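Local coordinates for protein aminotransferase (Psychrobacter arcticus 273-4, PDB 3IF2) that probably transfers an amino group from an amino acid to a keto acid, perhaps between valine and pyruvate, using bound pyridoxal 5'-phosphate, at residues A[109-114]-A[284-289]; A[186-191]-A[219-224]; A[256-261]-A[361-366]. One frame throughout, in Å; residues are numbered along the deposited sequence. Where two conformers were deposited one is given.

Overall arrangement
From the N terminus the chain first reaches 109-114, the opening half of contact 1. Before that contact closes at 284-289, contact 2 opens at 186-191 and closes at 219-224. Contact 2 is thus nested in the long loop of contact 1. Contact 3 opens at 256-261, still within that loop, and closes at 361-366, so contacts 1 and 3 cross. Contact 1 joins two antiparallel strands of the large mixed sheet beside the cofactor phosphate. Contacts 2 and 3 both join loops of that sheet to the six-stranded sheet. They touch through Val-222 N and Glu-363 OE1, and their centres are about 9 Å apart. Contact 1 lies farther off, across the chain's centre from contact 2.

Contact 1: A[109-114]-A[284-289]; sequences IALTNG and TGIIVA. With PLP (pyridoxal-5'-phosphate), chain C.
Two backbone N-H groups grip the carbonyl oxygen of Thr-112. Gly-285 N reaches Thr-112 O across the contact at 3.0 Å, in a nearly straight bond (176° at the hydrogen). Gly-114 N adds a weak bond that closes an inverse gamma turn on Asn-113. Thr-112 N donates back to Gly-285 O. Ala-110 and Ile-287 form the next hydrogen-bonded pair, with Ile-287 N 2.9 Å from Ala-110 O. Strand 285-288 runs antiparallel to both 109-112 and 268-273, as expected of the fold-type I aminotransferase sheet. The chi1 of Thr-112 (62°) sets OG1 between N and C, where it donates to Gly-114 O at 2.8 Å. CG2 of Thr-112 meets CD1 of Ile-287 at 3.8 Å, crossing at about a right angle. A valine in place of Thr-112 has no hydroxyl, so Gly-114 O would probably be left without this donor and the turn held less firmly. On the opposite face CG2 of Ile-109 lies beside CG2 of Ile-286 at 4.0 Å, under helix 86-100. Gly-285 is tight against Thr-112: a side chain there would clash with OG1. Gly-114 occupies the N-cap position of helix 115-125, and its C atom is 3.6 Å from PLP O1P.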
loop_
_atom_site.group_PDB
_atom_site.type_symbol
_atom_site.label_atom_id
_atom_site.label_comp_id
_atom_site.label_asym_id
_atom_site.label_seq_id
_atom_site.Cartn_x
_atom_site.Cartn_y
_atom_site.Cartn_z
ATOM N N ILE A 109 -14.057 11.369 3.095
ATOM C CA ILE A 109 -12.626 11.381 2.819
ATOM C C ILE A 109 -11.949 10.141 3.376
ATOM O O ILE A 109 -12.182 9.767 4.538
ATOM C CB ILE A 109 -11.921 12.618 3.413
ATOM C CG1 ILE A 109 -12.625 13.913 2.987
ATOM C CG2 ILE A 109 -10.421 12.627 3.000
ATOM C CD1 ILE A 109 -11.896 15.185 3.387
ATOM N N ALA A 110 -11.142 9.511 2.521
ATOM C CA ALA A 110 -10.321 8.366 2.877
ATOM C C ALA A 110 -8.912 8.629 2.357
ATOM O O ALA A 110 -8.722 9.447 1.452
ATOM C CB ALA A 110 -10.875 7.094 2.270
ATOM N N LEU A 111 -7.943 7.950 2.961
ATOM C CA LEU A 111 -6.540 8.011 2.585
ATOM C C LEU A 111 -6.129 6.642 2.019
ATOM O O LEU A 111 -6.664 5.590 2.452
ATOM C CB LEU A 111 -5.661 8.370 3.795
ATOM C CG LEU A 111 -5.944 9.673 4.548
ATOM C CD1 LEU A 111 -4.966 9.861 5.726
ATOM C CD2 LEU A 111 -5.855 10.830 3.624
ATOM N N THR A 112 -5.197 6.676 1.053
ATOM C CA THR A 112 -4.621 5.490 0.406
ATOM C C THR A 112 -3.088 5.629 0.382
ATOM O O THR A 112 -2.565 6.708 0.685
ATOM C CB THR A 112 -5.188 5.316 -1.040
ATOM O OG1 THR A 112 -4.835 6.447 -1.861
ATOM C CG2 THR A 112 -6.705 5.183 -1.017
ATOM N N ASN A 113 -2.377 4.550 0.048
ATOM C CA ASN A 113 -0.906 4.553 -0.046
ATOM C C ASN A 113 -0.450 5.115 -1.409
ATOM O O ASN A 113 0.123 4.403 -2.223
ATOM C CB ASN A 113 -0.321 3.148 0.212
ATOM C CG ASN A 113 -0.499 2.679 1.660
ATOM O OD1 ASN A 113 -0.590 3.485 2.593
ATOM N ND2 ASN A 113 -0.531 1.354 1.848
ATOM N N GLY A 114 -0.658 6.425 -1.591
ATOM C CA GLY A 114 -0.454 7.154 -2.854
ATOM C C GLY A 114 -1.732 7.070 -3.697
ATOM O O GLY A 114 -2.585 6.201 -3.456
ATOM N N THR A 284 1.068 9.148 0.054
ATOM C CA THR A 284 -0.251 9.583 0.582
ATOM C C THR A 284 -1.176 10.046 -0.535
ATOM O O THR A 284 -0.899 11.064 -1.187
ATOM C CB THR A 284 -0.123 10.735 1.588
ATOM O OG1 THR A 284 0.887 10.404 2.539
ATOM C CG2 THR A 284 -1.468 10.992 2.290
ATOM N N GLY A 285 -2.247 9.277 -0.755
ATOM C CA GLY A 285 -3.319 9.615 -1.690
ATOM C C GLY A 285 -4.531 10.043 -0.867
ATOM O O GLY A 285 -4.721 9.540 0.237
ATOM N N ILE A 286 -5.334 10.962 -1.399
ATOM C CA ILE A 286 -6.526 11.474 -0.728
ATOM C C ILE A 286 -7.713 11.283 -1.670
ATOM O O ILE A 286 -7.615 11.684 -2.823
ATOM C CB ILE A 286 -6.401 12.995 -0.426
ATOM C CG1 ILE A 286 -5.097 13.336 0.335
ATOM C CG2 ILE A 286 -7.649 13.511 0.326
ATOM C CD1 ILE A 286 -4.770 14.871 0.420
ATOM N N ILE A 287 -8.822 10.705 -1.186
ATOM C CA ILE A 287 -10.045 10.516 -1.976
ATOM C C ILE A 287 -11.196 11.281 -1.311
ATOM O O ILE A 287 -11.453 11.070 -0.136
ATOM C CB ILE A 287 -10.468 8.999 -2.117
ATOM C CG1 ILE A 287 -9.417 8.176 -2.869
ATOM C CG2 ILE A 287 -11.767 8.878 -2.892
ATOM C CD1 ILE A 287 -9.708 6.642 -2.933
ATOM N N VAL A 288 -11.852 12.171 -2.065
ATOM C CA VAL A 288 -13.068 12.876 -1.642
ATOM C C VAL A 288 -14.224 12.270 -2.477
ATOM O O VAL A 288 -14.193 12.336 -3.721
ATOM C CB VAL A 288 -12.962 14.384 -1.839
ATOM C CG1 VAL A 288 -14.312 15.072 -1.515
ATOM C CG2 VAL A 288 -11.808 14.936 -0.970
ATOM N N ALA A 289 -15.220 11.674 -1.795
ATOM C CA ALA A 289 -16.325 10.974 -2.479
ATOM C C ALA A 289 -17.543 10.778 -1.614
ATOM O O ALA A 289 -17.551 11.164 -0.451
ATOM C CB ALA A 289 -15.827 9.615 -2.958
HETATM N N1 PLP C . -1.841 10.861 -11.279
HETATM C C2 PLP C . -0.999 11.353 -12.255
HETATM C C2A PLP C . -1.610 12.156 -13.358
HETATM C C3 PLP C . 0.390 11.102 -12.176
HETATM O O3 PLP C . 1.262 11.574 -13.121
HETATM C C4 PLP C . 0.906 10.325 -11.112
HETATM C C4A PLP C . 2.352 9.858 -11.228
HETATM O O4A PLP C . 3.148 9.968 -10.286
HETATM C C5 PLP C . 0.005 9.823 -10.114
HETATM C C6 PLP C . -1.366 10.116 -10.234
HETATM C C5A PLP C . 0.452 8.933 -8.937
HETATM O O4P PLP C . 0.873 9.658 -7.801
HETATM P P PLP C . 1.069 8.929 -6.385
HETATM O O1P PLP C . 0.774 7.455 -6.245
HETATM O O2P PLP C . 0.118 9.696 -5.530
HETATM O O3P PLP C . 2.486 9.156 -6.032
#

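Contact 2: A[186-191]-A[219-224]; sequences FFKYRV and TGNVLT
Lys-188 leaves its strand with CG anti to the backbone N (chi1 -164°), runs extended to CE, then bends at the last torsion (-44°) to bring NZ to Asn-221 and Val-222. Asn-221 likewise sets CG anti to its own N (chi1 -172°), and its side chain crosses that of Lys-188 at about a right angle. NZ of Lys-188 bonds to OD1 of Asn-221 at 2.7 Å, tilted from the amide plane. Lys-188 NZ also bonds to Val-222 O at 2.7 Å, from above that carbonyl plane. A water 2.7 Å from Lys-188 NZ accepts from it. The same water accepts from Asn-221 ND2 and donates to Tyr-189 O at 2.9 Å. Glu-363 OE1 completes the setting with a salt bridge to the buried ammonium, probably balancing its charge. Thr-219 and Gly-220 end the Asn-Pro-Thr-Gly motif of class I aminotransferases, which begins at cofactor-binding Asn-217. Their loop leads into helix 225-237 and faces strand 183-190 of the six-stranded sheet. OG1 of Thr-219 accepts from Asn-221 N at 3.0 Å in an ST turn. CG2 of Thr-219 meets the edge of the Tyr-189 ring at CE2, 3.4 Å away. Phe-187 CE2 lies over one face of that ring, toward its rim, and His-410 and Trp-369 bond to the hydroxyl. Farther along, CG2 of Val-191 meets CD2 of Leu-223 at 3.6 Å, their side chains crossing at about a right angle.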
loop_
_atom_site.group_PDB
_atom_site.type_symbol
_atom_site.label_atom_id
_atom_site.label_comp_id
_atom_site.label_asym_id
_atom_site.label_seq_id
_atom_site.Cartn_x
_atom_site.Cartn_y
_atom_site.Cartn_z
ATOM N N PHE A 186 2.170 25.177 -31.477
ATOM C CA PHE A 186 1.513 24.567 -30.318
ATOM C C PHE A 186 0.146 23.999 -30.682
ATOM O O PHE A 186 -0.425 24.342 -31.709
ATOM C CB PHE A 186 1.341 25.552 -29.147
ATOM C CG PHE A 186 2.629 26.107 -28.616
ATOM C CD1 PHE A 186 3.190 27.265 -29.178
ATOM C CD2 PHE A 186 3.283 25.497 -27.538
ATOM C CE1 PHE A 186 4.402 27.804 -28.681
ATOM C CE2 PHE A 186 4.502 26.030 -27.030
ATOM C CZ PHE A 186 5.056 27.185 -27.603
ATOM N N PHE A 187 -0.361 23.128 -29.813
ATOM C CA PHE A 187 -1.663 22.482 -29.999
ATOM C C PHE A 187 -2.302 22.069 -28.674
ATOM O O PHE A 187 -1.638 22.041 -27.637
ATOM C CB PHE A 187 -1.537 21.284 -30.947
ATOM C CG PHE A 187 -0.707 20.130 -30.410
ATOM C CD1 PHE A 187 0.681 20.198 -30.388
ATOM C CD2 PHE A 187 -1.316 18.948 -30.002
ATOM C CE1 PHE A 187 1.455 19.130 -29.921
ATOM C CE2 PHE A 187 -0.551 17.861 -29.538
ATOM C CZ PHE A 187 0.833 17.961 -29.487
ATOM N N LYS A 188 -3.602 21.794 -28.730
ATOM C CA LYS A 188 -4.380 21.380 -27.575
ATOM C C LYS A 188 -5.318 20.260 -27.979
ATOM O O LYS A 188 -6.096 20.411 -28.930
ATOM C CB LYS A 188 -5.224 22.554 -27.038
ATOM C CG LYS A 188 -5.795 22.353 -25.580
ATOM C CD LYS A 188 -7.023 23.238 -25.283
ATOM C CE LYS A 188 -7.452 23.284 -23.810
ATOM N NZ LYS A 188 -7.484 21.981 -23.052
ATOM N N TYR A 189 -5.241 19.145 -27.253
ATOM C CA TYR A 189 -6.161 18.027 -27.424
ATOM C C TYR A 189 -7.516 18.470 -26.858
ATOM O O TYR A 189 -7.544 19.195 -25.845
ATOM C CB TYR A 189 -5.691 16.773 -26.664
ATOM C CG TYR A 189 -4.428 16.122 -27.185
ATOM C CD1 TYR A 189 -4.364 15.627 -28.487
ATOM C CD2 TYR A 189 -3.319 15.906 -26.349
ATOM C CE1 TYR A 189 -3.209 14.987 -28.971
ATOM C CE2 TYR A 189 -2.154 15.271 -26.829
ATOM C CZ TYR A 189 -2.124 14.809 -28.138
ATOM O OH TYR A 189 -0.994 14.198 -28.600
ATOM N N ARG A 190 -8.604 18.049 -27.522
ATOM C CA ARG A 190 -9.978 18.356 -27.080
ATOM C C ARG A 190 -10.902 17.133 -27.182
ATOM O O ARG A 190 -10.735 16.278 -28.048
ATOM C CB ARG A 190 -10.552 19.612 -27.780
ATOM C CG ARG A 190 -9.981 20.932 -27.179
ATOM C CD ARG A 190 -10.869 22.178 -27.385
ATOM N NE ARG A 190 -10.779 22.778 -28.719
ATOM C CZ ARG A 190 -9.981 23.797 -29.034
ATOM N NH1 ARG A 190 -9.185 24.345 -28.121
ATOM N NH2 ARG A 190 -9.980 24.264 -30.272
ATOM N N VAL A 191 -11.869 17.061 -26.263
ATOM C CA VAL A 191 -12.777 15.922 -26.172
ATOM C C VAL A 191 -13.716 15.834 -27.384
ATOM O O VAL A 191 -14.388 16.810 -27.732
ATOM C CB VAL A 191 -13.612 15.914 -24.849
ATOM C CG1 VAL A 191 -14.545 14.705 -24.807
ATOM C CG2 VAL A 191 -12.695 15.896 -23.633
ATOM N N THR A 219 0.524 14.969 -21.198
ATOM C CA THR A 219 0.344 16.063 -22.144
ATOM C C THR A 219 0.510 17.462 -21.623
ATOM O O THR A 219 0.927 18.343 -22.369
ATOM C CB THR A 219 -1.057 15.995 -22.769
ATOM O OG1 THR A 219 -2.027 16.034 -21.717
ATOM C CG2 THR A 219 -1.218 14.715 -23.563
ATOM N N GLY A 220 0.174 17.665 -20.355
ATOM C CA GLY A 220 0.102 18.988 -19.772
ATOM C C GLY A 220 -1.252 19.649 -20.072
ATOM O O GLY A 220 -1.447 20.827 -19.729
ATOM N N ASN A 221 -2.196 18.887 -20.653
ATOM C CA ASN A 221 -3.506 19.393 -21.032
ATOM C C ASN A 221 -4.410 19.561 -19.820
ATOM O O ASN A 221 -4.427 18.696 -18.933
ATOM C CB ASN A 221 -4.221 18.426 -22.008
ATOM C CG ASN A 221 -5.513 19.020 -22.583
ATOM O OD1 ASN A 221 -5.509 20.125 -23.120
ATOM N ND2 ASN A 221 -6.612 18.298 -22.459
ATOM N N VAL A 222 -5.170 20.657 -19.810
ATOM C CA VAL A 222 -6.181 20.907 -18.793
ATOM C C VAL A 222 -7.514 20.900 -19.515
ATOM O O VAL A 222 -7.775 21.777 -20.349
ATOM C CB VAL A 222 -5.945 22.227 -18.034
ATOM C CG1 VAL A 222 -7.099 22.530 -17.054
ATOM C CG2 VAL A 222 -4.637 22.142 -17.296
ATOM N N LEU A 223 -8.336 19.890 -19.224
ATOM C CA LEU A 223 -9.700 19.795 -19.762
ATOM C C LEU A 223 -10.428 21.035 -19.260
ATOM O O LEU A 223 -10.321 21.387 -18.099
ATOM C CB LEU A 223 -10.413 18.513 -19.304
ATOM C CG LEU A 223 -9.837 17.186 -19.827
ATOM C CD1 LEU A 223 -10.304 15.995 -18.981
ATOM C CD2 LEU A 223 -10.181 16.980 -21.298
ATOM N N THR A 224 -11.144 21.693 -20.161
ATOM C CA THR A 224 -11.811 22.975 -19.893
ATOM C C THR A 224 -13.005 22.827 -18.953
ATOM O O THR A 224 -13.627 21.765 -18.887
ATOM C CB THR A 224 -12.296 23.685 -21.221
ATOM O OG1 THR A 224 -13.488 23.069 -21.716
ATOM C CG2 THR A 224 -11.211 23.672 -22.317
HETATM O O HOH W 1 -9.064 19.855 -23.411
#

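Contact 3: A[256-261]-A[361-366]; sequences IYSDAH and KPEGAI
The ring of Tyr-257 lies alongside the backbone of 362-364. Gly-364 CA sits over one face of the Tyr-257 ring, 4.3 Å above its plane and offset toward the rim. Pro-362 O comes to the edge of the Tyr-257 ring, near its plane, 3.1 Å from Tyr-257 CD2. CG of Tyr-257 is roughly anti to its carbonyl carbon (chi1 -35°), which swings the ring along the opposing chain. The backbone is joined by one bond: Tyr-257 N donates to Glu-363 O at 2.9 Å, nearly straight (170°). Glu-363 O also takes a CA-H contact from Ile-256, whose backbone makes a single bridge with Gly-364. Glu-363 turns its side chain to the Ser-258 side. Glu-363 OE2 lies 3.5 Å from Ser-258 OG, near but not bonded, and CB of Glu-363 packs on that OG at 3.7 Å. The OE1 atom of Glu-363 accepts from Val-222 N, outside this contact. Ala-365 rests on Tyr-248, a cofactor-binding residue, so the contact borders the pyridoxal phosphate pocket. Tyr-337 and Gln-338 of helix 324-351 pack on Tyr-257, and His-180 of strand 174-180 on Pro-362. The contact joins the loop between strands 242-245 and 268-273 to the loop between strands 357-360 and 367-372.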
loop_
_atom_site.group_PDB
_atom_site.type_symbol
_atom_site.label_atom_id
_atom_site.label_comp_id
_atom_site.label_asym_id
_atom_site.label_seq_id
_atom_site.Cartn_x
_atom_site.Cartn_y
_atom_site.Cartn_z
ATOM N N ILE A 256 -1.277 24.426 -12.353
ATOM C CA ILE A 256 -2.224 24.737 -13.429
ATOM C C ILE A 256 -1.981 26.176 -13.832
ATOM O O ILE A 256 -2.052 27.051 -12.985
ATOM C CB ILE A 256 -3.701 24.632 -12.986
ATOM C CG1 ILE A 256 -4.085 23.180 -12.750
ATOM C CG2 ILE A 256 -4.640 25.172 -14.068
ATOM C CD1 ILE A 256 -5.611 22.952 -12.561
ATOM N N TYR A 257 -1.718 26.415 -15.116
ATOM C CA TYR A 257 -1.435 27.762 -15.605
ATOM C C TYR A 257 -2.573 28.366 -16.451
ATOM O O TYR A 257 -2.367 29.423 -17.034
ATOM C CB TYR A 257 -0.125 27.809 -16.399
ATOM C CG TYR A 257 1.010 26.902 -15.937
ATOM C CD1 TYR A 257 1.424 26.818 -14.585
ATOM C CD2 TYR A 257 1.742 26.181 -16.902
ATOM C CE1 TYR A 257 2.514 25.961 -14.216
ATOM C CE2 TYR A 257 2.807 25.347 -16.569
ATOM C CZ TYR A 257 3.190 25.234 -15.245
ATOM O OH TYR A 257 4.248 24.390 -15.026
ATOM N N SER A 258 -3.741 27.717 -16.521
ATOM C CA SER A 258 -4.907 28.232 -17.257
ATOM C C SER A 258 -6.154 28.208 -16.370
ATOM O O SER A 258 -6.218 27.458 -15.402
ATOM C CB SER A 258 -5.125 27.448 -18.559
ATOM O OG SER A 258 -5.507 26.110 -18.311
ATOM N N ASP A 259 -7.148 29.016 -16.726
ATOM C CA ASP A 259 -8.378 29.187 -15.925
ATOM C C ASP A 259 -9.148 27.867 -15.711
ATOM O O ASP A 259 -9.502 27.223 -16.675
ATOM C CB ASP A 259 -9.292 30.244 -16.590
ATOM C CG ASP A 259 -10.323 30.835 -15.627
ATOM O OD1 ASP A 259 -9.936 31.356 -14.550
ATOM O OD2 ASP A 259 -11.524 30.834 -15.972
ATOM N N ALA A 260 -9.367 27.462 -14.457
ATOM C CA ALA A 260 -10.109 26.223 -14.127
ATOM C C ALA A 260 -10.780 26.286 -12.760
ATOM O O ALA A 260 -10.341 27.032 -11.891
ATOM C CB ALA A 260 -9.171 25.007 -14.179
ATOM N N HIS A 261 -11.839 25.500 -12.586
ATOM C CA HIS A 261 -12.543 25.394 -11.313
ATOM C C HIS A 261 -12.547 23.955 -10.791
ATOM O O HIS A 261 -12.717 23.028 -11.564
ATOM C CB HIS A 261 -13.962 25.933 -11.426
ATOM C CG HIS A 261 -14.014 27.380 -11.781
ATOM N ND1 HIS A 261 -14.955 27.907 -12.643
ATOM C CD2 HIS A 261 -13.192 28.406 -11.442
ATOM C CE1 HIS A 261 -14.744 29.206 -12.777
ATOM N NE2 HIS A 261 -13.673 29.531 -12.067
ATOM N N LYS A 361 0.322 22.808 -25.683
ATOM C CA LYS A 361 0.260 24.000 -24.841
ATOM C C LYS A 361 0.419 23.522 -23.382
ATOM O O LYS A 361 -0.402 22.730 -22.923
ATOM C CB LYS A 361 -1.024 24.855 -25.054
ATOM C CG LYS A 361 -1.332 25.853 -23.892
ATOM C CD LYS A 361 -2.382 26.975 -24.108
ATOM C CE LYS A 361 -1.710 28.345 -24.058
ATOM N NZ LYS A 361 -2.626 29.524 -24.106
ATOM N N PRO A 362 1.476 23.993 -22.669
ATOM C CA PRO A 362 1.719 23.531 -21.302
ATOM C C PRO A 362 0.801 24.223 -20.323
ATOM O O PRO A 362 1.136 25.266 -19.815
ATOM C CB PRO A 362 3.194 23.888 -21.076
ATOM C CG PRO A 362 3.397 25.123 -21.907
ATOM C CD PRO A 362 2.414 25.074 -23.045
ATOM N N GLU A 363 -0.373 23.656 -20.103
ATOM C CA GLU A 363 -1.373 24.223 -19.173
ATOM C C GLU A 363 -1.239 23.695 -17.734
ATOM O O GLU A 363 -2.014 24.123 -16.860
ATOM C CB GLU A 363 -2.802 23.918 -19.662
ATOM C CG GLU A 363 -3.078 24.345 -21.080
ATOM C CD GLU A 363 -4.524 24.176 -21.482
ATOM O OE1 GLU A 363 -5.015 23.029 -21.594
ATOM O OE2 GLU A 363 -5.174 25.210 -21.718
ATOM N N GLY A 364 -0.294 22.774 -17.491
ATOM C CA GLY A 364 -0.100 22.194 -16.185
ATOM C C GLY A 364 0.777 20.961 -16.124
ATOM O O GLY A 364 1.319 20.514 -17.150
ATOM N N ALA A 365 0.902 20.404 -14.910
ATOM C CA ALA A 365 1.746 19.237 -14.651
ATOM C C ALA A 365 3.230 19.581 -14.904
ATOM O O ALA A 365 3.560 20.746 -15.106
ATOM C CB ALA A 365 1.270 18.003 -15.453
ATOM N N ILE A 366 4.099 18.577 -14.928
ATOM C CA ILE A 366 5.551 18.779 -14.921
ATOM C C ILE A 366 6.271 18.214 -16.142
ATOM O O ILE A 366 7.457 17.854 -16.066
ATOM C CB ILE A 366 6.121 18.173 -13.581
ATOM C CG1 ILE A 366 5.971 16.635 -13.506
ATOM C CG2 ILE A 366 5.399 18.818 -12.366
ATOM C CD1 ILE A 366 6.619 15.982 -12.263
#